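Local coordinates for Thiol:disulfide interchange protein DsbA (Neisseria meningitidis MC58, PDB 3HZ8) that probably catalyses thiol-disulfide exchange in the periplasm, as a DsbA-type oxidoreductase of the thioredoxin family with a redox-active disulfide, at residues Q9-L14 against G162-E167; I18-Q22 against Y58-E62; V26-F32 against V155-G161. The protein carries 1 engineered substitution. Where two conformers were deposited one is given. Residue numbers count along the deposited sequence, not the author numbering.

All three contacts reach one mixed sheet, whose strands run in the order 11-13, 164-166, 157-160, 26-32, 57-63. Contact 1 joins the first pair, contact 3 joins 157-160 to 26-32, the third and fourth strands, and contact 2 sets a loop against the far edge strand. The centres of contacts 2 and 3 lie about 8 Å apart, those of contacts 1 and 3 about 10 Å, those of contacts 1 and 2 about 15 Å. Along the chain contacts 2 and 3 alternate, both between the segments of contact 1. Helices between 71-83 and 134-149 intervene, most of them the helical insertion of DsbA proteins. The sheet carries the cis-proline to the Cys36-Cys39 disulfide.

Contact 1 (Q9-L14 against G162-E167); sequences QNYTVL and GKYKVE
Two short antiparallel strands, 11-13 and 164-166, pair with their axes 4.6 Å apart at closest and their directions at 151°. The later segment starts at Gly162, whose positive phi (74°) suits a glycine; its O lies 3.6 Å from Leu14 CD1. Lys163 O accepts Leu14 N at 2.8 Å. In the neighbouring pairing with strand 157-160, Lys163 and Tyr164 together stand opposite the single residue Val160, a classic beta bulge. Tyr164, paired with Val13 across a non-hydrogen-bonded site (CA-CA 4.8 Å), takes an m rotamer. Its CD1 meets Val13 CG2 at 3.9 Å and Tyr11 CE1 at 3.8 Å, the two tyrosine rings having centroids 5.7 Å apart and planes at 85°. Lys165 and Thr12 form the hydrogen-bonded pair: Thr12 N to Lys165 O is 2.9 Å, Lys165 N to Thr12 O 2.8 Å. The extended lysine chain leads away. Val166 stands across from Tyr11, CA-CA 4.6 Å. Glu167 N donates to Asn10 O at 3.0 Å, while its m,m side chain folds back so that OE2 takes the hydroxyl proton of Thr12 OG1 (p rotamer) at 2.7 Å. A water ties Gln9 O (3.1 Å) to Glu167 O (2.7 Å). Strand 11-13 edges the thioredoxin-fold sheet; strand 164-166 continues it to strand 157-160, and helix 171-191 packs on Val166 and on Tyr164, whose OH hydrogen-bonds Glu188 of the same helix.

Contact 2 (I18-Q22 against Y58-E62); sequences IPQQQ and YLRTE
Gln21 lays its side-chain amide over the guanidinium of Arg60, CD above one face and Gln21 NE2 3.4 Å from Arg60 NE, two donors that touch without bonding. Gln21 is m,t, while Arg60 is fully extended, all four chi angles near 180°. Along the guanidinium edge, Arg60 NH1 donates to Pro19 O at 3.0 Å, and Ile18 CG2 and Gln20 CA flank it obliquely, each 4.1 Å from NH1. Arg60 NE forms a salt bridge within its own strand to Glu62 OE2 at 2.8 Å; the guanidinium has a second acid, Glu27, bridged through NH1. Three waters complete the polar layer. One joins Pro19 O (2.8 Å) to Arg60 NH2 (2.9 Å), and two connect Gln21 NE2 (3.1 and 2.8 Å) to Glu62 OE2 (2.9 and 2.8 Å). Segment 18-22 has no regular structure and belongs to the loop leading into strand 26-32; segment 58-62 lies on edge strand 57-63, and the two run 135° apart, CA atoms of Gln21 and Arg60 8.3 Å from each other. Strands 26-32 and 57-63 are parallel neighbours linked through helix 37-50, the beta-alpha-beta crossover of the thioredoxin fold. Alternate residues Tyr58, Arg60 and Glu62 face the loop. Tyr58, a p rotamer, extends toward the loop so that its OH accepts Gln22 N at 2.9 Å, while Gln22 NE2 sits over one ring face. Glu27 bonds Tyr58 OH weakly and also takes Gln21 N. Gln22 OE1 turns to Lys25 NZ, and Leu146 of helix 134-149 packs against Arg60 and Glu62.

Contact 3 (V26-F32 against V155-G161); sequences VEVLEFF and VPTVIVG. Engineered in segment 155-161: Val155 (natural residue Thr).
Strand 26-32 runs antiparallel to strand 157-160, axes 4.6 Å apart at closest and directions at 164°. At its start Val26 CG1 touches Val160 CG1 at 4.1 Å. Glu27 O receives Gly161 N at 2.8 Å, its glycine partner having positive phi (65°), and the Glu27 carboxylate is engaged by Arg60. Val28 faces Val160 in a non-hydrogen-bonded pair (CA-CA 4.6 Å), with its CG1 3.8 Å from Val158 CG1. Leu29 and Ile159 are hydrogen-bonded in both directions, Leu29 N to Ile159 O and Ile159 N to Leu29 O both 2.8 Å. Glu30 pairs with Val158 (CA-CA 4.4 Å), its CG 4.0 Å from Val158 CG2, on the face with Val28 and Val160 that helices 37-50 and 171-191 cover. Phe31, an m rotamer, follows: Phe31 N donates to Thr157 O (2.8 Å) and Thr157 N to Phe31 O (3.1 Å). Its ring edge meets Ile159, Phe31 CE2 to Ile159 CD1 4.0 Å. Phe32 CA lies 3.8 Å from CG1 of Val155, an engineered residue that is threonine in nature. The cis peptide before Pro156 is the hallmark cis-proline of thioredoxin folds, here touching Cys39 of the redox-active Cys36-Cys39 disulfide. Five backbone hydrogen bonds and closely meeting apolar side chains make this a largely buried pairing within the sheet, one that places the cis-proline beside the redox centre.

Contact 1 (Q9-L14 against G162-E167)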
loop_
_atom_site.group_PDB
_atom_site.type_symbol
_atom_site.label_atom_id
_atom_site.label_comp_id
_atom_site.label_asym_id
_atom_site.label_seq_id
_atom_site.Cartn_x
_atom_site.Cartn_y
_atom_site.Cartn_z
ATOM N N GLN A 9 20.388 -4.263 -8.524
ATOM C CA GLN A 9 20.391 -5.543 -7.831
ATOM C C GLN A 9 19.325 -5.597 -6.742
ATOM O O GLN A 9 18.397 -6.383 -6.840
ATOM C CB GLN A 9 21.772 -5.858 -7.273
ATOM C CG GLN A 9 22.123 -7.322 -7.330
ATOM C CD GLN A 9 23.614 -7.549 -7.219
ATOM O OE1 GLN A 9 24.221 -8.210 -8.075
ATOM N NE2 GLN A 9 24.225 -6.990 -6.175
ATOM N N ASN A 10 19.450 -4.762 -5.717
ATOM C CA ASN A 10 18.427 -4.732 -4.669
ATOM C C ASN A 10 17.525 -3.494 -4.711
ATOM O O ASN A 10 16.577 -3.403 -3.948
ATOM C CB ASN A 10 19.000 -4.995 -3.260
ATOM C CG ASN A 10 20.118 -4.054 -2.888
ATOM O OD1 ASN A 10 20.368 -3.050 -3.561
ATOM N ND2 ASN A 10 20.826 -4.390 -1.814
ATOM N N TYR A 11 17.818 -2.563 -5.617
ATOM C CA TYR A 11 16.904 -1.451 -5.873
ATOM C C TYR A 11 17.126 -0.904 -7.261
ATOM O O TYR A 11 18.185 -1.119 -7.876
ATOM C CB TYR A 11 17.050 -0.336 -4.828
ATOM C CG TYR A 11 18.213 0.625 -5.069
ATOM C CD1 TYR A 11 18.006 1.884 -5.653
ATOM C CD2 TYR A 11 19.523 0.286 -4.701
ATOM C CE1 TYR A 11 19.069 2.769 -5.856
ATOM C CE2 TYR A 11 20.581 1.165 -4.907
ATOM C CZ TYR A 11 20.350 2.405 -5.492
ATOM O OH TYR A 11 21.393 3.297 -5.696
ATOM N N THR A 12 16.114 -0.202 -7.759
ATOM C CA THR A 12 16.241 0.555 -8.998
ATOM C C THR A 12 15.668 1.949 -8.784
ATOM O O THR A 12 15.027 2.217 -7.761
ATOM C CB THR A 12 15.522 -0.128 -10.177
ATOM O OG1 THR A 12 14.165 -0.403 -9.810
ATOM C CG2 THR A 12 16.233 -1.428 -10.582
ATOM N N VAL A 13 15.939 2.841 -9.738
ATOM C CA VAL A 13 15.487 4.237 -9.632
ATOM C C VAL A 13 14.413 4.520 -10.671
ATOM O O VAL A 13 14.596 4.232 -11.856
ATOM C CB VAL A 13 16.652 5.262 -9.798
ATOM C CG1 VAL A 13 16.167 6.704 -9.517
ATOM C CG2 VAL A 13 17.816 4.914 -8.869
ATOM N N LEU A 14 13.295 5.094 -10.223
ATOM C CA LEU A 14 12.193 5.395 -11.134
ATOM C C LEU A 14 12.574 6.481 -12.135
ATOM O O LEU A 14 13.329 7.407 -11.798
ATOM C CB LEU A 14 10.950 5.850 -10.367
ATOM C CG LEU A 14 10.197 4.866 -9.475
ATOM C CD1 LEU A 14 8.872 5.500 -9.043
ATOM C CD2 LEU A 14 10.012 3.481 -10.099
ATOM N N GLY A 162 9.680 8.220 -2.966
ATOM C CA GLY A 162 9.149 8.557 -4.288
ATOM C C GLY A 162 9.960 8.072 -5.483
ATOM O O GLY A 162 9.500 8.157 -6.621
ATOM N N LYS A 163 11.167 7.555 -5.252
ATOM C CA LYS A 163 12.064 7.292 -6.388
ATOM C C LYS A 163 12.815 5.957 -6.405
ATOM O O LYS A 163 13.355 5.598 -7.439
ATOM C CB LYS A 163 13.088 8.430 -6.526
ATOM C CG LYS A 163 14.049 8.540 -5.347
ATOM C CD LYS A 163 15.007 9.728 -5.439
ATOM C CE LYS A 163 15.910 9.678 -6.675
ATOM N NZ LYS A 163 16.844 10.876 -6.765
ATOM N N TYR A 164 12.877 5.251 -5.276
ATOM C CA TYR A 164 13.686 4.030 -5.187
ATOM C C TYR A 164 12.805 2.798 -5.052
ATOM O O TYR A 164 12.160 2.604 -4.026
ATOM C CB TYR A 164 14.673 4.105 -4.014
ATOM C CG TYR A 164 15.632 5.277 -4.111
ATOM C CD1 TYR A 164 16.461 5.439 -5.213
ATOM C CD2 TYR A 164 15.716 6.208 -3.086
ATOM C CE1 TYR A 164 17.355 6.511 -5.300
ATOM C CE2 TYR A 164 16.608 7.284 -3.158
ATOM C CZ TYR A 164 17.415 7.429 -4.270
ATOM O OH TYR A 164 18.276 8.500 -4.363
ATOM N N LYS A 165 12.792 1.968 -6.093
ATOM C CA LYS A 165 11.991 0.755 -6.101
ATOM C C LYS A 165 12.791 -0.376 -5.477
ATOM O O LYS A 165 13.927 -0.622 -5.888
ATOM C CB LYS A 165 11.605 0.379 -7.540
ATOM C CG LYS A 165 10.787 -0.917 -7.656
ATOM C CD LYS A 165 10.368 -1.192 -9.097
ATOM C CE LYS A 165 9.728 -2.553 -9.198
ATOM N NZ LYS A 165 9.235 -2.845 -10.564
ATOM N N VAL A 166 12.196 -1.048 -4.491
ATOM C CA VAL A 166 12.816 -2.218 -3.879
ATOM C C VAL A 166 12.747 -3.405 -4.838
ATOM O O VAL A 166 11.692 -3.704 -5.378
ATOM C CB VAL A 166 12.113 -2.593 -2.564
ATOM C CG1 VAL A 166 12.759 -3.830 -1.947
ATOM C CG2 VAL A 166 12.163 -1.423 -1.598
ATOM N N GLU A 167 13.885 -4.059 -5.069
ATOM C CA GLU A 167 13.907 -5.291 -5.859
ATOM C C GLU A 167 14.069 -6.434 -4.852
ATOM O O GLU A 167 15.150 -6.641 -4.305
ATOM C CB GLU A 167 15.050 -5.277 -6.880
ATOM C CG GLU A 167 15.072 -4.053 -7.812
ATOM C CD GLU A 167 13.974 -4.084 -8.863
ATOM O OE1 GLU A 167 13.569 -5.198 -9.245
ATOM O OE2 GLU A 167 13.516 -3.010 -9.311
HETATM O O HOH W 1 17.148 -8.400 -4.846
#

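Contact 2 (I18-Q22 against Y58-E62)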
loop_
_atom_site.group_PDB
_atom_site.type_symbol
_atom_site.label_atom_id
_atom_site.label_comp_id
_atom_site.label_asym_id
_atom_site.label_seq_id
_atom_site.Cartn_x
_atom_site.Cartn_y
_atom_site.Cartn_z
ATOM N N ILE A 18 7.408 9.612 -7.880
ATOM C CA ILE A 18 6.033 9.763 -7.401
ATOM C C ILE A 18 6.000 10.805 -6.285
ATOM O O ILE A 18 6.706 10.667 -5.301
ATOM C CB ILE A 18 5.467 8.422 -6.886
ATOM C CG1 ILE A 18 5.585 7.361 -7.986
ATOM C CG2 ILE A 18 4.022 8.588 -6.362
ATOM C CD1 ILE A 18 5.112 5.958 -7.596
ATOM N N PRO A 19 5.209 11.882 -6.459
ATOM C CA PRO A 19 5.165 12.848 -5.351
ATOM C C PRO A 19 4.721 12.205 -4.032
ATOM O O PRO A 19 3.768 11.410 -4.002
ATOM C CB PRO A 19 4.126 13.865 -5.821
ATOM C CG PRO A 19 4.197 13.793 -7.320
ATOM C CD PRO A 19 4.412 12.332 -7.615
ATOM N N GLN A 20 5.425 12.536 -2.954
ATOM C CA GLN A 20 5.088 12.030 -1.627
ATOM C C GLN A 20 3.877 12.762 -1.080
ATOM O O GLN A 20 3.665 13.935 -1.397
ATOM C CB GLN A 20 6.247 12.250 -0.663
ATOM C CG GLN A 20 7.482 11.419 -0.951
ATOM C CD GLN A 20 8.399 11.319 0.263
ATOM O OE1 GLN A 20 9.276 10.465 0.322
ATOM N NE2 GLN A 20 8.179 12.189 1.252
ATOM N N GLN A 21 3.087 12.077 -0.261
ATOM C CA GLN A 21 1.960 12.737 0.406
ATOM C C GLN A 21 2.414 13.794 1.406
ATOM O O GLN A 21 1.793 14.854 1.497
ATOM C CB GLN A 21 1.074 11.720 1.097
ATOM C CG GLN A 21 0.381 10.761 0.159
ATOM C CD GLN A 21 -0.404 9.710 0.901
ATOM O OE1 GLN A 21 -0.088 9.386 2.053
ATOM N NE2 GLN A 21 -1.448 9.180 0.256
ATOM N N GLN A 22 3.477 13.493 2.165
ATOM C CA GLN A 22 4.015 14.411 3.178
ATOM C C GLN A 22 5.446 14.843 2.855
ATOM O O GLN A 22 6.350 14.016 2.799
ATOM C CB GLN A 22 3.951 13.768 4.569
ATOM C CG GLN A 22 2.549 13.331 4.982
ATOM C CD GLN A 22 2.511 12.697 6.343
ATOM O OE1 GLN A 22 3.065 13.233 7.305
ATOM N NE2 GLN A 22 1.853 11.550 6.444
ATOM N N TYR A 58 6.715 7.004 7.141
ATOM C CA TYR A 58 5.344 6.516 7.167
ATOM C C TYR A 58 5.096 5.554 6.015
ATOM O O TYR A 58 5.771 5.634 4.977
ATOM C CB TYR A 58 4.328 7.671 7.157
ATOM C CG TYR A 58 4.348 8.500 5.883
ATOM C CD1 TYR A 58 3.357 8.341 4.899
ATOM C CD2 TYR A 58 5.359 9.436 5.653
ATOM C CE1 TYR A 58 3.377 9.093 3.743
ATOM C CE2 TYR A 58 5.390 10.188 4.489
ATOM C CZ TYR A 58 4.400 10.009 3.530
ATOM O OH TYR A 58 4.433 10.760 2.376
ATOM N N LEU A 59 4.137 4.654 6.217
ATOM C CA LEU A 59 3.735 3.679 5.205
ATOM C C LEU A 59 2.452 4.143 4.514
ATOM O O LEU A 59 1.416 4.346 5.169
ATOM C CB LEU A 59 3.523 2.302 5.849
ATOM C CG LEU A 59 3.043 1.177 4.922
ATOM C CD1 LEU A 59 4.056 0.859 3.812
ATOM C CD2 LEU A 59 2.732 -0.077 5.736
ATOM N N ARG A 60 2.550 4.330 3.201
ATOM C CA ARG A 60 1.428 4.705 2.346
ATOM C C ARG A 60 1.101 3.497 1.490
ATOM O O ARG A 60 2.021 2.857 0.962
ATOM C CB ARG A 60 1.856 5.855 1.434
ATOM C CG ARG A 60 0.944 6.166 0.247
ATOM C CD ARG A 60 1.624 7.207 -0.641
ATOM N NE ARG A 60 0.809 7.669 -1.764
ATOM C CZ ARG A 60 1.236 8.534 -2.685
ATOM N NH1 ARG A 60 2.465 9.037 -2.614
ATOM N NH2 ARG A 60 0.423 8.920 -3.667
ATOM N N THR A 61 -0.184 3.205 1.320
ATOM C CA THR A 61 -0.580 2.097 0.446
ATOM C C THR A 61 -1.575 2.556 -0.611
ATOM O O THR A 61 -2.420 3.411 -0.345
ATOM C CB THR A 61 -1.118 0.895 1.246
ATOM O OG1 THR A 61 -2.323 1.270 1.914
ATOM C CG2 THR A 61 -0.100 0.450 2.284
ATOM N N GLU A 62 -1.440 2.008 -1.814
ATOM C CA GLU A 62 -2.331 2.346 -2.929
ATOM C C GLU A 62 -2.699 1.055 -3.657
ATOM O O GLU A 62 -1.814 0.244 -3.965
ATOM C CB GLU A 62 -1.626 3.293 -3.908
ATOM C CG GLU A 62 -1.047 4.587 -3.283
ATOM C CD GLU A 62 -2.118 5.599 -2.832
ATOM O OE1 GLU A 62 -3.315 5.404 -3.138
ATOM O OE2 GLU A 62 -1.757 6.602 -2.170
HETATM O O HOH W 2 1.270 11.176 -5.229
HETATM O O HOH W 3 -2.464 9.419 -2.631
HETATM O O HOH W 4 -2.939 6.842 0.395
#

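Contact 3 (V26-F32 against V155-G161)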
loop_
_atom_site.group_PDB
_atom_site.type_symbol
_atom_site.label_atom_id
_atom_site.label_comp_id
_atom_site.label_asym_id
_atom_site.label_seq_id
_atom_site.Cartn_x
_atom_site.Cartn_y
_atom_site.Cartn_z
ATOM N N VAL A 26 10.015 10.679 5.065
ATOM C CA VAL A 26 10.454 9.581 4.203
ATOM C C VAL A 26 9.278 8.631 3.999
ATOM O O VAL A 26 8.876 7.905 4.911
ATOM C CB VAL A 26 11.644 8.799 4.803
ATOM C CG1 VAL A 26 12.062 7.673 3.877
ATOM C CG2 VAL A 26 12.829 9.727 5.077
ATOM N N GLU A 27 8.726 8.651 2.793
ATOM C CA GLU A 27 7.575 7.816 2.459
ATOM C C GLU A 27 8.015 6.419 2.021
ATOM O O GLU A 27 8.963 6.285 1.254
ATOM C CB GLU A 27 6.786 8.457 1.319
ATOM C CG GLU A 27 5.532 7.708 0.937
ATOM C CD GLU A 27 4.725 8.446 -0.100
ATOM O OE1 GLU A 27 4.027 9.404 0.277
ATOM O OE2 GLU A 27 4.784 8.072 -1.281
ATOM N N VAL A 28 7.315 5.401 2.519
ATOM C CA VAL A 28 7.430 4.027 2.014
ATOM C C VAL A 28 6.073 3.737 1.390
ATOM O O VAL A 28 5.060 3.709 2.101
ATOM C CB VAL A 28 7.745 3.008 3.141
ATOM C CG1 VAL A 28 7.849 1.592 2.571
ATOM C CG2 VAL A 28 9.047 3.395 3.859
ATOM N N LEU A 29 6.055 3.566 0.061
ATOM C CA LEU A 29 4.805 3.408 -0.682
ATOM C C LEU A 29 4.676 1.972 -1.200
ATOM O O LEU A 29 5.561 1.505 -1.909
ATOM C CB LEU A 29 4.763 4.417 -1.842
ATOM C CG LEU A 29 3.809 4.201 -3.013
ATOM C CD1 LEU A 29 2.375 4.045 -2.556
ATOM C CD2 LEU A 29 3.951 5.358 -4.002
ATOM N N GLU A 30 3.609 1.271 -0.820
ATOM C CA GLU A 30 3.323 -0.054 -1.360
ATOM C C GLU A 30 2.129 0.005 -2.302
ATOM O O GLU A 30 1.044 0.396 -1.885
ATOM C CB GLU A 30 3.023 -1.065 -0.234
ATOM C CG GLU A 30 2.848 -2.500 -0.757
ATOM C CD GLU A 30 2.022 -3.398 0.146
ATOM O OE1 GLU A 30 1.396 -2.891 1.083
ATOM O OE2 GLU A 30 1.982 -4.616 -0.108
ATOM N N PHE A 31 2.333 -0.398 -3.555
ATOM C CA PHE A 31 1.213 -0.721 -4.454
ATOM C C PHE A 31 0.867 -2.195 -4.272
ATOM O O PHE A 31 1.770 -3.033 -4.218
ATOM C CB PHE A 31 1.571 -0.460 -5.921
ATOM C CG PHE A 31 1.701 1.007 -6.266
ATOM C CD1 PHE A 31 0.578 1.747 -6.610
ATOM C CD2 PHE A 31 2.946 1.633 -6.296
ATOM C CE1 PHE A 31 0.682 3.107 -6.952
ATOM C CE2 PHE A 31 3.059 2.986 -6.649
ATOM C CZ PHE A 31 1.916 3.720 -6.970
ATOM N N PHE A 32 -0.424 -2.513 -4.192
ATOM C CA PHE A 32 -0.850 -3.878 -3.907
ATOM C C PHE A 32 -2.219 -4.110 -4.528
ATOM O O PHE A 32 -2.837 -3.184 -5.065
ATOM C CB PHE A 32 -0.935 -4.121 -2.381
ATOM C CG PHE A 32 -2.103 -3.417 -1.719
ATOM C CD1 PHE A 32 -3.257 -4.130 -1.381
ATOM C CD2 PHE A 32 -2.073 -2.042 -1.487
ATOM C CE1 PHE A 32 -4.357 -3.488 -0.809
ATOM C CE2 PHE A 32 -3.176 -1.380 -0.926
ATOM C CZ PHE A 32 -4.318 -2.103 -0.582
ATOM N N VAL A 155 2.357 -6.272 -8.782
ATOM C CA VAL A 155 2.184 -6.070 -7.349
ATOM C C VAL A 155 2.707 -7.310 -6.623
ATOM O O VAL A 155 2.637 -8.418 -7.159
ATOM C CB VAL A 155 0.703 -5.803 -6.964
ATOM C CG1 VAL A 155 0.280 -4.437 -7.439
ATOM C CG2 VAL A 155 -0.231 -6.880 -7.517
ATOM N N PRO A 156 3.246 -7.137 -5.414
ATOM C CA PRO A 156 3.460 -5.861 -4.731
ATOM C C PRO A 156 4.633 -5.112 -5.314
ATOM O O PRO A 156 5.584 -5.729 -5.795
ATOM C CB PRO A 156 3.784 -6.269 -3.291
ATOM C CG PRO A 156 4.317 -7.673 -3.394
ATOM C CD PRO A 156 3.684 -8.303 -4.617
ATOM N N THR A 157 4.553 -3.783 -5.274
ATOM C CA THR A 157 5.675 -2.905 -5.647
ATOM C C THR A 157 5.883 -1.944 -4.477
ATOM O O THR A 157 4.920 -1.346 -3.994
ATOM C CB THR A 157 5.360 -2.100 -6.946
ATOM O OG1 THR A 157 5.333 -2.999 -8.069
ATOM C CG2 THR A 157 6.409 -1.009 -7.217
ATOM N N VAL A 158 7.119 -1.805 -3.999
ATOM C CA VAL A 158 7.392 -0.880 -2.903
ATOM C C VAL A 158 8.401 0.144 -3.369
ATOM O O VAL A 158 9.444 -0.216 -3.906
ATOM C CB VAL A 158 7.917 -1.623 -1.638
ATOM C CG1 VAL A 158 8.323 -0.618 -0.529
ATOM C CG2 VAL A 158 6.856 -2.604 -1.123
ATOM N N ILE A 159 8.053 1.419 -3.164
ATOM C CA ILE A 159 8.888 2.536 -3.559
ATOM C C ILE A 159 9.186 3.435 -2.346
ATOM O O ILE A 159 8.275 3.826 -1.612
ATOM C CB ILE A 159 8.200 3.321 -4.701
ATOM C CG1 ILE A 159 8.202 2.472 -5.978
ATOM C CG2 ILE A 159 8.876 4.669 -4.930
ATOM C CD1 ILE A 159 7.035 2.727 -6.902
ATOM N N VAL A 160 10.462 3.756 -2.141
ATOM C CA VAL A 160 10.870 4.583 -1.007
ATOM C C VAL A 160 11.267 5.971 -1.474
ATOM O O VAL A 160 11.971 6.118 -2.460
ATOM C CB VAL A 160 12.042 3.924 -0.233
ATOM C CG1 VAL A 160 12.444 4.743 0.989
ATOM C CG2 VAL A 160 11.645 2.501 0.177
ATOM N N GLY A 161 10.806 6.995 -0.768
ATOM C CA GLY A 161 11.222 8.359 -1.095
ATOM C C GLY A 161 10.748 8.837 -2.452
ATOM O O GLY A 161 11.361 9.736 -3.037
HETATM O O HOH W 5 7.664 6.644 -1.875
#